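Local coordinates for putative molybdenum cofactor biosynthesis protein D2 (MoaD2) / thiamine S (Mycobacterium smegmatis, PDB 6JC0) that probably serves as a small sulfur-carrier protein of the MoaD/ThiS type in molybdenum cofactor biosynthesis, at residues V11-A16 against E24-E29. Sequence-based numbering, arbitrary orientation.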
loop_
_atom_site.group_PDB
_atom_site.type_symbol
_atom_site.label_atom_id
_atom_site.label_comp_id
_atom_site.label_asym_id
_atom_site.label_seq_id
_atom_site.Cartn_x
_atom_site.Cartn_y
_atom_site.Cartn_z
ATOM N N VAL B 11 -25.460 18.555 28.061
ATOM C CA VAL B 11 -24.046 18.325 27.813
ATOM C C VAL B 11 -23.796 16.844 27.575
ATOM O O VAL B 11 -24.182 16.011 28.389
ATOM C CB VAL B 11 -23.163 18.807 28.988
ATOM C CG1 VAL B 11 -21.690 18.496 28.712
ATOM C CG2 VAL B 11 -23.357 20.296 29.228
ATOM N N ARG B 12 -23.161 16.521 26.454
ATOM C CA ARG B 12 -22.765 15.147 26.176
ATOM C C ARG B 12 -21.250 15.022 26.256
ATOM O O ARG B 12 -20.525 15.712 25.536
ATOM C CB ARG B 12 -23.266 14.695 24.797
ATOM C CG ARG B 12 -24.782 14.726 24.644
ATOM C CD ARG B 12 -25.245 13.999 23.383
ATOM N NE ARG B 12 -24.750 14.635 22.164
ATOM C CZ ARG B 12 -24.925 14.149 20.938
ATOM N NH1 ARG B 12 -25.583 13.011 20.758
ATOM N NH2 ARG B 12 -24.433 14.798 19.891
ATOM N N TYR B 13 -20.779 14.153 27.147
ATOM C CA TYR B 13 -19.350 13.901 27.304
ATOM C C TYR B 13 -18.917 12.704 26.465
ATOM O O TYR B 13 -19.638 11.711 26.371
ATOM C CB TYR B 13 -18.997 13.646 28.774
ATOM C CG TYR B 13 -19.307 14.793 29.707
ATOM C CD1 TYR B 13 -18.417 15.847 29.858
ATOM C CD2 TYR B 13 -20.487 14.817 30.443
ATOM C CE1 TYR B 13 -18.693 16.898 30.715
ATOM C CE2 TYR B 13 -20.773 15.865 31.298
ATOM C CZ TYR B 13 -19.871 16.902 31.431
ATOM O OH TYR B 13 -20.148 17.950 32.277
ATOM N N PHE B 14 -17.730 12.785 25.875
ATOM C CA PHE B 14 -17.220 11.674 25.079
ATOM C C PHE B 14 -15.840 11.215 25.527
ATOM O O PHE B 14 -15.022 12.015 25.996
ATOM C CB PHE B 14 -17.195 12.056 23.598
ATOM C CG PHE B 14 -18.555 12.156 22.993
ATOM C CD1 PHE B 14 -19.252 13.352 23.024
ATOM C CD2 PHE B 14 -19.160 11.042 22.436
ATOM C CE1 PHE B 14 -20.516 13.441 22.487
ATOM C CE2 PHE B 14 -20.426 11.125 21.897
ATOM C CZ PHE B 14 -21.104 12.326 21.922
ATOM N N ALA B 15 -15.613 9.911 25.388
ATOM C CA ALA B 15 -14.331 9.268 25.671
ATOM C C ALA B 15 -13.743 9.691 27.011
ATOM O O ALA B 15 -14.358 9.482 28.056
ATOM C CB ALA B 15 -13.348 9.550 24.550
ATOM N N ALA B 16 -12.559 10.295 26.969
ATOM C CA ALA B 16 -11.860 10.702 28.185
ATOM C C ALA B 16 -12.687 11.664 29.040
ATOM O O ALA B 16 -12.604 11.628 30.264
ATOM C CB ALA B 16 -10.520 11.333 27.839
ATOM N N GLU B 24 -22.160 10.190 31.041
ATOM C CA GLU B 24 -22.138 10.394 29.599
ATOM C C GLU B 24 -22.852 11.683 29.221
ATOM O O GLU B 24 -22.552 12.297 28.197
ATOM C CB GLU B 24 -22.778 9.208 28.883
ATOM C CG GLU B 24 -22.096 7.885 29.177
ATOM C CD GLU B 24 -22.798 6.714 28.527
ATOM O OE1 GLU B 24 -22.899 6.696 27.280
ATOM O OE2 GLU B 24 -23.252 5.812 29.264
ATOM N N THR B 25 -23.795 12.091 30.059
ATOM C CA THR B 25 -24.593 13.269 29.777
ATOM C C THR B 25 -25.145 13.885 31.060
ATOM O O THR B 25 -25.254 13.218 32.086
ATOM C CB THR B 25 -25.768 12.939 28.831
ATOM O OG1 THR B 25 -26.335 14.154 28.322
ATOM C CG2 THR B 25 -26.846 12.143 29.563
ATOM N N GLU B 26 -25.469 15.171 30.995
ATOM C CA GLU B 26 -26.214 15.825 32.061
ATOM C C GLU B 26 -26.960 17.011 31.480
ATOM O O GLU B 26 -26.604 17.515 30.413
ATOM C CB GLU B 26 -25.294 16.275 33.201
ATOM C CG GLU B 26 -24.244 17.303 32.803
ATOM C CD GLU B 26 -23.424 17.789 33.985
ATOM O OE1 GLU B 26 -24.016 18.286 34.965
ATOM O OE2 GLU B 26 -22.182 17.673 33.936
ATOM N N SER B 27 -28.005 17.437 32.179
ATOM C CA SER B 27 -28.761 18.615 31.788
ATOM C C SER B 27 -28.485 19.722 32.797
ATOM O O SER B 27 -28.367 19.465 33.996
ATOM C CB SER B 27 -30.255 18.308 31.706
ATOM O OG SER B 27 -30.958 19.391 31.123
ATOM N N LEU B 28 -28.380 20.952 32.310
ATOM C CA LEU B 28 -27.887 22.039 33.139
ATOM C C LEU B 28 -28.615 23.352 32.898
ATOM O O LEU B 28 -28.871 23.727 31.756
ATOM C CB LEU B 28 -26.393 22.237 32.886
ATOM C CG LEU B 28 -25.542 22.496 34.120
ATOM C CD1 LEU B 28 -25.547 21.258 35.000
ATOM C CD2 LEU B 28 -24.129 22.884 33.713
ATOM N N GLU B 29 -28.936 24.053 33.982
ATOM C CA GLU B 29 -29.441 25.415 33.881
ATOM C C GLU B 29 -28.290 26.411 33.971
ATOM O O GLU B 29 -27.563 26.440 34.965
ATOM C CB GLU B 29 -30.465 25.705 34.983
ATOM C CG GLU B 29 -31.870 25.207 34.693
ATOM C CD GLU B 29 -32.862 25.614 35.771
ATOM O OE1 GLU B 29 -32.507 25.542 36.968
ATOM O OE2 GLU B 29 -33.994 26.015 35.423
#
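The ring of Y13 presents its edge to E26, whose OE2 lies near the ring plane, while one ring face carries CG1 of V11, 3.6 Å above it and displaced from the ring centre to its margin. Ring and carboxylate planes are turned 44° apart. F14 CZ lies over the centre of one face of the R12 guanidinium. Y13 OH donates to E26 OE2 at 2.6 Å, reaching the anti side of the carboxylate and somewhat out of its plane. E26 CG, set between its own backbone N and carbonyl carbon (chi1 62°), lies 4.0 Å from Y13 CE2, and the extended chain beyond it brings OE2 to the hydroxyl. The same OE2 forms a salt bridge with R46, so hydroxyl and guanidinium share one carboxylate oxygen. V11 and Y13 also pack on L43 of helix 36-44 and V81 of strand 77-82.

V11 and E26 form an antiparallel hydrogen-bonded pair: V11 N to E26 O (2.8 Å) is almost straight at 176°, and E26 N returns to V11 O. V11 O also accepts from T25 OG1 at 2.8 Å, the hydroxyl approaching from above the carbonyl plane. With OG1 anti to its backbone N, T25 bonds back to the neighbouring strand. Y13 N closes on E24 O at 2.8 Å. On the face opposite V11 and E26, R12 and T25 make the non-hydrogen-bonded pair; R12 NH2 is salt-bridged to D80 and E63.

Strand 25-31 is an outermost strand of the chain's five-stranded mixed sheet, and the segments joined through helix 16-21 make the N-terminal antiparallel pairing of the ubiquitin-like beta-grasp fold of MoaD and ThiS proteins.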